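Long-range contacts in cytochrome P450 CYP260B1 (Sorangium cellulosum, PDB 5HIW), which is a haem-binding member of the cytochrome P450 superfamily, carrying protoporphyrin IX with its iron inside a mainly helical fold: residues Val90-Tyr99 / Asp197-Ala206; Met236-His247 / Ile265-Ser274. All coordinates share one frame; numbering follows the deposited sequence.

Contact 1: Val90-Tyr99 / Asp197-Ala206; sequences VLSPRVISRY and DTLLGEIARA
Glu202 reaches into a hole formed by Val95, Arg98, Arg94 and Tyr99, and its carboxylate is the ionic centre of the contact. Arg94 meets it end-on with both terminal nitrogens: NH2 lies 3.1 Å from Glu202 OE1, and NH1 3.2 Å from Glu202 OE2. Both bonds are nearly straight and in the guanidinium plane, although that plane is turned 28° from the carboxylate. Arg98 NH1 adds a further salt bridge to Glu202 OE2, but its hydrogen bond is weak, the N-H path bent to 115°, and NH1 sits so close to Arg94 NH1, itself a donor, that its placement is doubtful. With Glu202 CG anti to its own carbonyl carbon (chi1 -64°), a bend at chi2 turns the carboxylate toward the two arginines.

A separate polar bond joins Tyr99 OH to Asp197 O at 2.7 Å, approaching from above the carbonyl plane. The phenol ring lies between Leu199 CB over one face and Arg98 CG over the other.

Apolar contacts fill the remainder. Val90 CG1 touches Ala206 CB at 3.7 Å and Ile203 CG1 at 3.8 Å, while Leu199 CD1 packs on Val95 CG1 and covers Val90 O, a buried carbonyl without a partner in the model.

Helix 93-99 runs roughly antiparallel to helix 199-206, and Val90 and the long side chains span the 11.9 Å between their axes: a salt-bridged pair of helix starts in the helical part of the P450 fold.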
loop_
_atom_site.group_PDB
_atom_site.type_symbol
_atom_site.label_atom_id
_atom_site.label_comp_id
_atom_site.label_asym_id
_atom_site.label_seq_id
_atom_site.Cartn_x
_atom_site.Cartn_y
_atom_site.Cartn_z
ATOM N N VAL A 90 8.952 16.088 -2.340
ATOM C CA VAL A 90 8.204 16.242 -1.115
ATOM C C VAL A 90 8.252 14.989 -0.258
ATOM O O VAL A 90 7.685 15.006 0.803
ATOM C CB VAL A 90 6.761 16.662 -1.355
ATOM C CG1 VAL A 90 6.723 17.943 -2.195
ATOM C CG2 VAL A 90 6.011 15.616 -2.083
ATOM N N LEU A 91 8.871 13.915 -0.745
ATOM C CA LEU A 91 9.018 12.712 0.034
ATOM C C LEU A 91 10.497 12.254 0.186
ATOM O O LEU A 91 10.812 11.034 0.341
ATOM C CB LEU A 91 8.227 11.584 -0.618
ATOM C CG LEU A 91 6.740 11.810 -0.518
ATOM C CD1 LEU A 91 5.976 10.996 -1.560
ATOM C CD2 LEU A 91 6.204 11.579 0.858
ATOM N N SER A 92 11.370 13.237 0.224
ATOM C CA SER A 92 12.821 13.009 0.253
ATOM C C SER A 92 13.185 12.634 1.664
ATOM O O SER A 92 12.418 12.890 2.589
ATOM C CB SER A 92 13.498 14.322 -0.180
ATOM O OG SER A 92 13.390 15.230 0.863
ATOM N N PRO A 93 14.446 12.151 1.942
ATOM C CA PRO A 93 14.816 11.731 3.290
ATOM C C PRO A 93 14.763 12.845 4.321
ATOM O O PRO A 93 14.319 12.654 5.436
ATOM C CB PRO A 93 16.241 11.163 3.108
ATOM C CG PRO A 93 16.168 10.589 1.738
ATOM C CD PRO A 93 15.369 11.590 0.930
ATOM N N ARG A 94 15.182 14.032 3.970
ATOM C CA ARG A 94 14.985 15.160 4.900
ATOM C C ARG A 94 13.509 15.326 5.323
ATOM O O ARG A 94 13.236 15.598 6.491
ATOM C CB ARG A 94 15.404 16.432 4.161
ATOM C CG ARG A 94 15.153 17.679 5.012
ATOM C CD ARG A 94 15.355 18.944 4.141
ATOM N NE ARG A 94 14.417 19.142 3.011
ATOM C CZ ARG A 94 13.133 19.516 3.105
ATOM N NH1 ARG A 94 12.549 19.688 4.267
ATOM N NH2 ARG A 94 12.419 19.717 2.005
ATOM N N VAL A 95 12.573 15.213 4.368
ATOM C CA VAL A 95 11.134 15.440 4.671
ATOM C C VAL A 95 10.617 14.308 5.561
ATOM O O VAL A 95 9.882 14.537 6.567
ATOM C CB VAL A 95 10.308 15.530 3.366
ATOM C CG1 VAL A 95 8.827 15.606 3.727
ATOM C CG2 VAL A 95 10.694 16.748 2.505
ATOM N N ILE A 96 11.028 13.086 5.213
ATOM C CA ILE A 96 10.622 11.918 5.936
ATOM C C ILE A 96 11.053 12.077 7.362
ATOM O O ILE A 96 10.286 11.841 8.252
ATOM C CB ILE A 96 11.083 10.596 5.284
ATOM C CG1 ILE A 96 10.602 10.421 3.861
ATOM C CG2 ILE A 96 10.826 9.457 6.230
ATOM C CD1 ILE A 96 9.107 10.241 3.761
ATOM N N SER A 97 12.304 12.451 7.652
ATOM C CA SER A 97 12.730 12.553 9.026
ATOM C C SER A 97 12.000 13.704 9.737
ATOM O O SER A 97 11.628 13.579 10.902
ATOM C CB SER A 97 14.260 12.880 9.056
ATOM O OG SER A 97 14.657 13.200 10.340
ATOM N N ARG A 98 11.761 14.776 9.000
ATOM C CA ARG A 98 11.033 15.917 9.595
ATOM C C ARG A 98 9.695 15.494 10.136
ATOM O O ARG A 98 9.329 15.878 11.270
ATOM C CB ARG A 98 10.776 17.011 8.551
ATOM C CG ARG A 98 9.987 18.198 9.144
ATOM C CD ARG A 98 10.054 19.401 8.169
ATOM N NE ARG A 98 11.500 19.635 8.019
ATOM C CZ ARG A 98 12.109 20.427 7.134
ATOM N NH1 ARG A 98 11.410 21.198 6.278
ATOM N NH2 ARG A 98 13.455 20.451 7.138
ATOM N N TYR A 99 8.984 14.762 9.303
ATOM C CA TYR A 99 7.613 14.283 9.678
ATOM C C TYR A 99 7.572 13.079 10.558
ATOM O O TYR A 99 6.626 12.907 11.356
ATOM C CB TYR A 99 6.704 14.236 8.453
ATOM C CG TYR A 99 6.518 15.672 8.010
ATOM C CD1 TYR A 99 5.809 16.583 8.818
ATOM C CD2 TYR A 99 7.065 16.125 6.828
ATOM C CE1 TYR A 99 5.713 17.916 8.455
ATOM C CE2 TYR A 99 7.012 17.435 6.477
ATOM C CZ TYR A 99 6.322 18.341 7.288
ATOM O OH TYR A 99 6.228 19.672 6.907
ATOM N N ASP A 197 4.101 24.629 8.734
ATOM C CA ASP A 197 5.094 23.556 8.857
ATOM C C ASP A 197 4.545 22.166 8.429
ATOM O O ASP A 197 5.108 21.168 8.801
ATOM C CB ASP A 197 5.572 23.467 10.330
ATOM C CG ASP A 197 4.393 23.420 11.336
ATOM O OD1 ASP A 197 3.215 23.353 10.877
ATOM O OD2 ASP A 197 4.625 23.478 12.582
ATOM N N THR A 198 3.456 22.070 7.670
ATOM C CA THR A 198 2.951 20.728 7.383
ATOM C C THR A 198 3.480 20.249 6.089
ATOM O O THR A 198 4.072 21.024 5.295
ATOM C CB THR A 198 1.423 20.755 7.278
ATOM O OG1 THR A 198 1.089 21.475 6.086
ATOM C CG2 THR A 198 0.783 21.306 8.552
ATOM N N LEU A 199 3.218 18.971 5.778
ATOM C CA LEU A 199 3.631 18.476 4.517
ATOM C C LEU A 199 2.868 19.218 3.407
ATOM O O LEU A 199 3.440 19.475 2.341
ATOM C CB LEU A 199 3.394 16.966 4.392
ATOM C CG LEU A 199 3.844 16.293 3.097
ATOM C CD1 LEU A 199 5.368 16.477 2.844
ATOM C CD2 LEU A 199 3.444 14.832 3.172
ATOM N N LEU A 200 1.602 19.598 3.666
ATOM C CA LEU A 200 0.821 20.252 2.603
ATOM C C LEU A 200 1.564 21.546 2.397
ATOM O O LEU A 200 1.711 22.026 1.272
ATOM C CB LEU A 200 -0.668 20.482 2.978
ATOM C CG LEU A 200 -1.393 21.274 1.885
ATOM C CD1 LEU A 200 -2.887 20.929 1.901
ATOM C CD2 LEU A 200 -1.206 22.783 2.115
ATOM N N GLY A 201 2.062 22.119 3.453
ATOM C CA GLY A 201 2.979 23.303 3.275
ATOM C C GLY A 201 4.244 23.151 2.418
ATOM O O GLY A 201 4.538 24.024 1.586
ATOM N N GLU A 202 4.992 22.059 2.584
ATOM C CA GLU A 202 6.146 21.751 1.727
ATOM C C GLU A 202 5.657 21.559 0.283
ATOM O O GLU A 202 6.369 21.874 -0.674
ATOM C CB GLU A 202 6.838 20.404 2.091
ATOM C CG GLU A 202 7.495 20.291 3.476
ATOM C CD GLU A 202 8.972 20.620 3.463
ATOM O OE1 GLU A 202 9.535 20.682 2.337
ATOM O OE2 GLU A 202 9.537 20.761 4.571
ATOM N N ILE A 203 4.470 21.011 0.090
ATOM C CA ILE A 203 4.014 20.743 -1.291
ATOM C C ILE A 203 3.726 22.090 -1.981
ATOM O O ILE A 203 4.097 22.317 -3.148
ATOM C CB ILE A 203 2.746 19.868 -1.307
ATOM C CG1 ILE A 203 3.090 18.413 -1.072
ATOM C CG2 ILE A 203 2.058 19.924 -2.625
ATOM C CD1 ILE A 203 1.951 17.639 -0.422
ATOM N N ALA A 204 3.085 22.988 -1.245
ATOM C CA ALA A 204 2.708 24.271 -1.858
ATOM C C ALA A 204 3.967 24.974 -2.314
ATOM O O ALA A 204 4.044 25.491 -3.419
ATOM C CB ALA A 204 1.874 25.093 -0.907
ATOM N N ARG A 205 4.997 24.913 -1.497
ATOM C CA ARG A 205 6.311 25.447 -1.856
ATOM C C ARG A 205 7.085 24.722 -2.959
ATOM O O ARG A 205 7.725 25.378 -3.809
ATOM C CB ARG A 205 7.129 25.733 -0.559
ATOM C CG ARG A 205 6.469 26.910 0.208
ATOM C CD ARG A 205 6.993 27.301 1.600
ATOM N NE ARG A 205 7.042 26.190 2.567
ATOM C CZ ARG A 205 8.054 25.304 2.701
ATOM N NH1 ARG A 205 9.160 25.347 1.929
ATOM N NH2 ARG A 205 7.958 24.342 3.632
ATOM N N ALA A 206 6.998 23.394 -3.049
ATOM C CA ALA A 206 7.567 22.645 -4.142
ATOM C C ALA A 206 6.894 22.861 -5.488
ATOM O O ALA A 206 7.516 22.664 -6.539
ATOM C CB ALA A 206 7.520 21.149 -3.858
#

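Contact 2: Met236-His247 / Ile265-Ser274; sequences MLANLLVALLAH and IEESTRWCSS. With HEM (protoporphyrin IX containing Fe), chain B.
Helix 236-245 crosses helix 265-271 almost perpendicularly, at 99° with the axes 9.0 Å apart, and the backbones come closest where Leu240 CA lies 5.5 Å from Ser268 CA. Around this crossing Ala243 CB rests on Ser268 CB, the small side chains permitting the close approach. Leu240 splits its methyls: CD2 packs on Ile265 CG1 at 3.6 Å, whereas CD1 lies against Ser268 OG, a hydroxyl that donates to Ile265 O.

Toward the haem, Met236 has CG anti to the backbone N (chi1 170°) and continues extended, which carries CE to Ile265 CG2 at 3.7 Å and leaves SD 3.8 Å from the vinyl carbon CBB of HEM. A water joins Met236 O to Ser268 OG, donating to both.

At the other end, His247 and Trp271 form a T-shaped pair with planes 81° apart; the CE1 edge of the imidazole points at the indole face, 3.4 Å from Trp271 CH2. The imidazole is fixed by ND1, which donates to Ala243 O at 2.7 Å in the plane of both groups. Trp271 NE1 in turn bonds to Glu317 O.

Asn239 ND2 donates to Cys272 O at 3.1 Å from above the carbonyl plane, and also to Phe382 O, so this amide ties the end of helix 265-271 to a remote part of the chain.

Within 265-274, Arg270 grips Glu267 side-on, the ExxR pair of P450 K helices, with Arg323 as a further partner of Glu267. The chemistry is thus that of a buried, mainly apolar crossing whose polar groups are met both within the two segments and by residues such as Phe382, Glu317 and Arg323, linking the haem pocket to the ExxR helix.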
loop_
_atom_site.group_PDB
_atom_site.type_symbol
_atom_site.label_atom_id
_atom_site.label_comp_id
_atom_site.label_asym_id
_atom_site.label_seq_id
_atom_site.Cartn_x
_atom_site.Cartn_y
_atom_site.Cartn_z
ATOM N N MET A 236 -0.312 -2.741 4.896
ATOM C CA MET A 236 1.128 -2.974 5.234
ATOM C C MET A 236 1.379 -3.146 6.699
ATOM O O MET A 236 2.111 -4.063 7.143
ATOM C CB MET A 236 2.014 -1.840 4.691
ATOM C CG MET A 236 3.489 -1.893 5.218
ATOM S SD MET A 236 4.542 -0.895 4.120
ATOM C CE MET A 236 6.150 -1.341 4.804
ATOM N N LEU A 237 0.761 -2.279 7.506
ATOM C CA LEU A 237 0.869 -2.428 8.935
ATOM C C LEU A 237 0.236 -3.704 9.410
ATOM O O LEU A 237 0.827 -4.373 10.274
ATOM C CB LEU A 237 0.279 -1.227 9.675
ATOM C CG LEU A 237 0.959 0.172 9.498
ATOM C CD1 LEU A 237 0.110 1.273 10.159
ATOM C CD2 LEU A 237 2.342 0.118 10.066
ATOM N N ALA A 238 -0.917 -4.075 8.849
ATOM C CA ALA A 238 -1.596 -5.249 9.258
ATOM C C ALA A 238 -0.674 -6.471 9.035
ATOM O O ALA A 238 -0.472 -7.283 9.922
ATOM C CB ALA A 238 -2.888 -5.474 8.478
ATOM N N ASN A 239 -0.094 -6.587 7.854
ATOM C CA ASN A 239 0.692 -7.805 7.576
ATOM C C ASN A 239 2.060 -7.820 8.231
ATOM O O ASN A 239 2.598 -8.878 8.507
ATOM C CB ASN A 239 0.821 -7.948 6.096
ATOM C CG ASN A 239 -0.507 -8.239 5.412
ATOM O OD1 ASN A 239 -1.565 -8.315 6.033
ATOM N ND2 ASN A 239 -0.437 -8.466 4.155
ATOM N N LEU A 240 2.578 -6.657 8.652
ATOM C CA LEU A 240 3.740 -6.582 9.470
ATOM C C LEU A 240 3.437 -7.134 10.837
ATOM O O LEU A 240 4.150 -7.986 11.402
ATOM C CB LEU A 240 4.242 -5.131 9.531
ATOM C CG LEU A 240 5.376 -4.850 10.481
ATOM C CD1 LEU A 240 6.523 -5.790 10.310
ATOM C CD2 LEU A 240 5.795 -3.361 10.473
ATOM N N LEU A 241 2.305 -6.721 11.401
ATOM C CA LEU A 241 1.970 -7.226 12.676
ATOM C C LEU A 241 1.721 -8.760 12.594
ATOM O O LEU A 241 2.068 -9.431 13.515
ATOM C CB LEU A 241 0.723 -6.540 13.190
ATOM C CG LEU A 241 1.028 -5.106 13.655
ATOM C CD1 LEU A 241 -0.316 -4.523 13.982
ATOM C CD2 LEU A 241 1.945 -4.981 14.809
ATOM N N VAL A 242 1.098 -9.225 11.534
ATOM C CA VAL A 242 0.877 -10.676 11.351
ATOM C C VAL A 242 2.218 -11.379 11.427
ATOM O O VAL A 242 2.404 -12.346 12.212
ATOM C CB VAL A 242 0.131 -11.000 10.061
ATOM C CG1 VAL A 242 0.188 -12.517 9.686
ATOM C CG2 VAL A 242 -1.344 -10.571 10.129
ATOM N N ALA A 243 3.138 -10.903 10.630
ATOM C CA ALA A 243 4.492 -11.512 10.525
ATOM C C ALA A 243 5.160 -11.502 11.826
ATOM O O ALA A 243 5.841 -12.501 12.181
ATOM C CB ALA A 243 5.322 -10.777 9.519
ATOM N N LEU A 244 5.093 -10.385 12.568
ATOM C CA LEU A 244 5.730 -10.378 13.875
ATOM C C LEU A 244 5.026 -11.286 14.908
ATOM O O LEU A 244 5.682 -12.106 15.570
ATOM C CB LEU A 244 5.873 -8.955 14.480
ATOM C CG LEU A 244 6.775 -8.090 13.562
ATOM C CD1 LEU A 244 6.893 -6.691 14.094
ATOM C CD2 LEU A 244 8.171 -8.657 13.302
ATOM N N LEU A 245 3.722 -11.132 15.086
ATOM C CA LEU A 245 3.001 -11.924 16.068
ATOM C C LEU A 245 3.039 -13.413 15.739
ATOM O O LEU A 245 3.035 -14.246 16.659
ATOM C CB LEU A 245 1.576 -11.504 16.177
ATOM C CG LEU A 245 1.274 -10.052 16.594
ATOM C CD1 LEU A 245 -0.221 -9.794 16.494
ATOM C CD2 LEU A 245 1.770 -9.785 17.980
ATOM N N ALA A 246 3.114 -13.763 14.466
ATOM C CA ALA A 246 3.204 -15.187 14.076
ATOM C C ALA A 246 4.629 -15.784 14.306
ATOM O O ALA A 246 4.821 -16.987 14.079
ATOM C CB ALA A 246 2.807 -15.386 12.621
ATOM N N HIS A 247 5.607 -15.002 14.691
ATOM C CA HIS A 247 7.028 -15.496 14.754
ATOM C C HIS A 247 7.564 -15.069 16.036
ATOM O O HIS A 247 8.344 -14.122 16.161
ATOM C CB HIS A 247 7.901 -15.101 13.519
ATOM C CG HIS A 247 7.370 -15.658 12.240
ATOM N ND1 HIS A 247 6.524 -14.963 11.429
ATOM C CD2 HIS A 247 7.490 -16.884 11.679
ATOM C CE1 HIS A 247 6.168 -15.708 10.404
ATOM N NE2 HIS A 247 6.736 -16.890 10.536
ATOM N N ILE A 265 10.944 -5.564 8.626
ATOM C CA ILE A 265 9.896 -5.067 7.800
ATOM C C ILE A 265 10.034 -5.505 6.354
ATOM O O ILE A 265 9.043 -5.872 5.688
ATOM C CB ILE A 265 9.727 -3.493 8.002
ATOM C CG1 ILE A 265 9.227 -3.198 9.440
ATOM C CG2 ILE A 265 8.818 -2.915 6.917
ATOM C CD1 ILE A 265 9.279 -1.697 9.787
ATOM N N GLU A 266 11.255 -5.449 5.805
ATOM C CA GLU A 266 11.496 -5.845 4.442
ATOM C C GLU A 266 11.127 -7.324 4.296
ATOM O O GLU A 266 10.410 -7.708 3.378
ATOM C CB GLU A 266 12.959 -5.620 4.025
ATOM C CG GLU A 266 13.376 -4.115 3.928
ATOM C CD GLU A 266 12.408 -3.371 2.987
ATOM O OE1 GLU A 266 12.469 -3.581 1.745
ATOM O OE2 GLU A 266 11.544 -2.609 3.497
ATOM N N GLU A 267 11.507 -8.116 5.260
ATOM C CA GLU A 267 11.134 -9.566 5.186
ATOM C C GLU A 267 9.614 -9.816 5.313
ATOM O O GLU A 267 9.085 -10.623 4.577
ATOM C CB GLU A 267 11.910 -10.337 6.227
ATOM C CG GLU A 267 11.633 -11.818 6.345
ATOM C CD GLU A 267 11.938 -12.650 5.115
ATOM O OE1 GLU A 267 12.169 -12.163 4.032
ATOM O OE2 GLU A 267 11.896 -13.905 5.239
ATOM N N SER A 268 8.883 -8.991 6.117
ATOM C CA SER A 268 7.411 -9.052 6.204
ATOM C C SER A 268 6.789 -8.742 4.901
ATOM O O SER A 268 5.799 -9.377 4.493
ATOM C CB SER A 268 6.835 -8.159 7.353
ATOM O OG SER A 268 6.728 -6.740 7.014
ATOM N N THR A 269 7.386 -7.796 4.159
ATOM C CA THR A 269 6.822 -7.469 2.877
ATOM C C THR A 269 7.063 -8.573 1.830
ATOM O O THR A 269 6.339 -8.619 0.842
ATOM C CB THR A 269 7.188 -6.090 2.282
ATOM O OG1 THR A 269 8.566 -6.050 1.907
ATOM C CG2 THR A 269 6.853 -5.008 3.276
ATOM N N ARG A 270 8.093 -9.383 2.014
ATOM C CA ARG A 270 8.313 -10.542 1.076
ATOM C C ARG A 270 7.399 -11.728 1.462
ATOM O O ARG A 270 6.659 -12.307 0.621
ATOM C CB ARG A 270 9.776 -10.984 1.102
ATOM C CG ARG A 270 10.054 -12.148 0.160
ATOM C CD ARG A 270 11.325 -12.857 0.500
ATOM N NE ARG A 270 11.133 -13.540 1.724
ATOM C CZ ARG A 270 10.445 -14.653 1.880
ATOM N NH1 ARG A 270 9.871 -15.260 0.868
ATOM N NH2 ARG A 270 10.417 -15.180 3.082
ATOM N N TRP A 271 7.454 -12.074 2.728
ATOM C CA TRP A 271 6.734 -13.242 3.251
ATOM C C TRP A 271 5.223 -13.049 3.239
ATOM O O TRP A 271 4.430 -13.981 3.039
ATOM C CB TRP A 271 7.190 -13.464 4.678
ATOM C CG TRP A 271 6.696 -14.631 5.291
ATOM C CD1 TRP A 271 7.091 -15.950 5.037
ATOM C CD2 TRP A 271 5.678 -14.698 6.254
ATOM N NE1 TRP A 271 6.347 -16.792 5.771
ATOM C CE2 TRP A 271 5.453 -16.069 6.516
ATOM C CE3 TRP A 271 4.872 -13.754 6.856
ATOM C CZ2 TRP A 271 4.485 -16.507 7.435
ATOM C CZ3 TRP A 271 3.900 -14.192 7.779
ATOM C CH2 TRP A 271 3.715 -15.554 8.048
ATOM N N CYS A 272 4.771 -11.807 3.436
ATOM C CA CYS A 272 3.311 -11.555 3.461
ATOM C C CYS A 272 3.028 -10.143 2.960
ATOM O O CYS A 272 2.511 -9.294 3.711
ATOM C CB CYS A 272 2.797 -11.734 4.881
ATOM S SG CYS A 272 0.946 -11.882 4.949
ATOM N N SER A 273 3.346 -9.907 1.699
ATOM C CA SER A 273 2.962 -8.633 1.021
ATOM C C SER A 273 1.468 -8.360 1.044
ATOM O O SER A 273 0.682 -9.290 0.830
ATOM C CB SER A 273 3.313 -8.642 -0.418
ATOM O OG SER A 273 3.048 -7.335 -0.962
ATOM N N SER A 274 1.095 -7.096 1.290
ATOM C CA SER A 274 -0.292 -6.684 1.189
ATOM C C SER A 274 -0.749 -6.289 -0.197
ATOM O O SER A 274 -1.941 -6.044 -0.390
ATOM C CB SER A 274 -0.603 -5.506 2.098
ATOM O OG SER A 274 0.361 -4.507 1.973
HETATM C CHA HEM B . 2.473 3.667 -6.722
HETATM C CHB HEM B . 2.093 0.147 -3.390
HETATM C CHC HEM B . 2.208 3.437 0.102
HETATM C CHD HEM B . 1.604 6.830 -3.226
HETATM C C1A HEM B . 2.434 2.431 -6.142
HETATM C C2A HEM B . 2.481 1.185 -6.826
HETATM C C3A HEM B . 2.414 0.191 -5.886
HETATM C C4A HEM B . 2.202 0.829 -4.620
HETATM C CMA HEM B . 2.414 -1.325 -6.169
HETATM C CAA HEM B . 2.730 0.990 -8.317
HETATM C CBA HEM B . 1.422 1.208 -9.096
HETATM C CGA HEM B . 1.527 0.782 -10.519
HETATM O O1A HEM B . 2.672 0.576 -11.040
HETATM O O2A HEM B . 0.486 0.442 -11.135
HETATM C C1B HEM B . 2.040 0.717 -2.176
HETATM C C2B HEM B . 2.084 -0.052 -0.963
HETATM C C3B HEM B . 2.134 0.903 0.033
HETATM C C4B HEM B . 2.082 2.231 -0.583
HETATM C CMB HEM B . 2.031 -1.573 -0.734
HETATM C CAB HEM B . 2.132 0.529 1.426
HETATM C CBB HEM B . 1.882 1.234 2.478
HETATM C C1C HEM B . 2.058 4.682 -0.506
HETATM C C2C HEM B . 2.068 5.902 0.244
HETATM C C3C HEM B . 1.886 6.860 -0.714
HETATM C C4C HEM B . 1.723 6.236 -1.987
HETATM C CMC HEM B . 2.248 5.899 1.744
HETATM C CAC HEM B . 1.835 8.323 -0.532
HETATM C CBC HEM B . 2.500 8.906 0.455
HETATM C C1D HEM B . 1.809 6.189 -4.442
HETATM C C2D HEM B . 1.783 6.986 -5.698
HETATM C C3D HEM B . 2.015 6.117 -6.674
HETATM C C4D HEM B . 2.213 4.819 -6.012
HETATM C CMD HEM B . 1.460 8.459 -5.861
HETATM C CAD HEM B . 2.175 6.399 -8.178
HETATM C CBD HEM B . 3.652 6.604 -8.460
HETATM C CGD HEM B . 3.939 6.932 -9.932
HETATM O O1D HEM B . 3.131 6.631 -10.864
HETATM O O2D HEM B . 5.026 7.511 -10.265
HETATM N NA HEM B . 2.282 2.170 -4.763
HETATM N NB HEM B . 2.172 2.034 -1.894
HETATM N NC HEM B . 1.919 4.876 -1.809
HETATM N ND HEM B . 2.051 4.878 -4.685
HETATM FE FE HEM B . 2.145 3.497 -3.324
HETATM O O HOH W 1 4.143 -5.271 5.772
HETATM O O HOH W 2 -0.141 3.327 -3.444
#

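The centre of contact 1 is about 20 Å from the centre of the chain, and the contact mixes buried residues with exposed arginines; the centre of contact 2 is about 13 Å from it, almost wholly buried. They share no helix. Polar chemistry differs: 90-99 and 197-206 are bridged by ion pairs and a phenol-carbonyl bond, whereas 236-247 and 265-274 are joined by an amide-carbonyl bond, a water and an aromatic pair, the charged residues of 265-274 pairing within that segment or with Arg323 and Arg345. Contact 2 touches the haem through Met236; in contact 1 the side chain of Leu199 is about 7 Å from the haem. Helix 341-358 lies beside both, touching Ile96 and Leu240.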